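Local coordinates for 2S Albumin protein (Dolichos, PDB 6IX1) that is a seed albumin of the hemopexin family that probably serves in storage and may bind small ligands, at residues Ala53-Ala56 / Phe57-Pro60. Sequence-based numbering, arbitrary orientation.
Sequences AGTA and FAEP
Thr55 O receives two backbone N-H groups from the turn that follows it, and the two bonds differ sharply in geometry. Glu59 N donates to Thr55 O at 3.1 Å and 170° at the hydrogen, lying in the carbonyl plane, as in one turn of alpha-helix. Ala58 N, also 3.1 Å from Thr55 O, sits above that plane and bends to 138°, as the i to i+3 bond of a tight turn does. The chain therefore makes a single helix-like turn, with Ala56, Phe57 and Ala58 near helical phi/psi, and opens out at Glu59. There the peptide to Pro60 is cis; proline has no N-H to carry the bonding on, and its CD rests 3.5 Å from Ala56 O. Ala56 CA approaches Glu59 O at 3.3 Å in a CA-H...O contact.

Threonine supplies the second point of contact. With chi1 at 74°, Thr55 OG1 is set between its own N and carbonyl carbon, where Phe57 N reaches it in a weak bond of 3.1 Å, the i to i+2 pattern of an ST turn. The same oxygen meets the edge of the Phe57 ring near its plane, 3.2 Å from CD2, and is hydrogen-bonded to Leu52 O, tying the turn to the residues just before it.

Outward, the buried Phe57 ring packs on Val75 and Ser77 of strand 72-77 and on Gln80 and Ala82 of strand 80-85, joining the loop between helix 45-48 and strand 64-67 to the next sheet of the four-bladed propeller. Ser77 OG is hydrogen-bonded to Ala56 O, and Asn22 ND2 to Glu59 OE1. Two N-H groups on Thr55 O, with Leu52 O and weakly Phe57 N on Thr55 OG1, thus fasten the turn's start, while the cis proline ends it.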
loop_
_atom_site.group_PDB
_atom_site.type_symbol
_atom_site.label_atom_id
_atom_site.label_comp_id
_atom_site.label_asym_id
_atom_site.label_seq_id
_atom_site.Cartn_x
_atom_site.Cartn_y
_atom_site.Cartn_z
ATOM N N ALA A 53 4.702 -18.878 -0.413
ATOM C CA ALA A 53 4.209 -19.984 0.436
ATOM C C ALA A 53 5.267 -20.311 1.486
ATOM O O ALA A 53 6.432 -20.318 1.156
ATOM C CB ALA A 53 3.850 -21.173 -0.393
ATOM N N GLY A 54 4.832 -20.528 2.735
ATOM C CA GLY A 54 5.721 -20.839 3.842
ATOM C C GLY A 54 6.438 -19.644 4.414
ATOM O O GLY A 54 7.298 -19.877 5.243
ATOM N N THR A 55 6.145 -18.424 3.994
ATOM C CA THR A 55 6.763 -17.194 4.534
ATOM C C THR A 55 5.736 -16.436 5.378
ATOM O O THR A 55 4.514 -16.721 5.368
ATOM C CB THR A 55 7.287 -16.283 3.435
ATOM O OG1 THR A 55 6.153 -15.669 2.823
ATOM C CG2 THR A 55 8.172 -16.970 2.414
ATOM N N ALA A 56 6.223 -15.452 6.110
ATOM C CA ALA A 56 5.402 -14.533 6.933
ATOM C C ALA A 56 4.384 -13.832 6.019
ATOM O O ALA A 56 3.349 -13.374 6.521
ATOM C CB ALA A 56 6.299 -13.571 7.624
ATOM N N PHE A 57 4.786 -13.633 4.772
ATOM C CA PHE A 57 3.926 -12.893 3.823
ATOM C C PHE A 57 2.666 -13.675 3.482
ATOM O O PHE A 57 1.641 -13.055 3.158
ATOM C CB PHE A 57 4.706 -12.489 2.575
ATOM C CG PHE A 57 6.023 -11.877 2.954
ATOM C CD1 PHE A 57 6.064 -10.606 3.455
ATOM C CD2 PHE A 57 7.187 -12.610 2.835
ATOM C CE1 PHE A 57 7.254 -10.067 3.881
ATOM C CE2 PHE A 57 8.360 -12.084 3.319
ATOM C CZ PHE A 57 8.418 -10.800 3.832
ATOM N N ALA A 58 2.730 -14.998 3.563
ATOM C CA ALA A 58 1.542 -15.828 3.360
ATOM C C ALA A 58 0.770 -15.968 4.678
ATOM O O ALA A 58 -0.472 -15.880 4.724
ATOM C CB ALA A 58 1.929 -17.195 2.848
ATOM N N GLU A 59 1.494 -16.241 5.774
ATOM C CA GLU A 59 0.881 -16.470 7.093
ATOM C C GLU A 59 1.782 -15.788 8.110
ATOM O O GLU A 59 2.883 -16.269 8.293
ATOM C CB GLU A 59 0.683 -17.963 7.406
ATOM C CG GLU A 59 -0.231 -18.711 6.454
ATOM C CD GLU A 59 -1.775 -18.649 6.495
ATOM O OE1 GLU A 59 -2.456 -18.454 7.593
ATOM O OE2 GLU A 59 -2.375 -18.990 5.462
ATOM N N PRO A 60 1.364 -14.698 8.750
ATOM C CA PRO A 60 -0.024 -14.261 8.823
ATOM C C PRO A 60 -0.533 -13.341 7.701
ATOM O O PRO A 60 -1.718 -13.123 7.563
ATOM C CB PRO A 60 -0.025 -13.459 10.116
ATOM C CG PRO A 60 1.364 -12.844 10.182
ATOM C CD PRO A 60 2.231 -14.002 9.734
#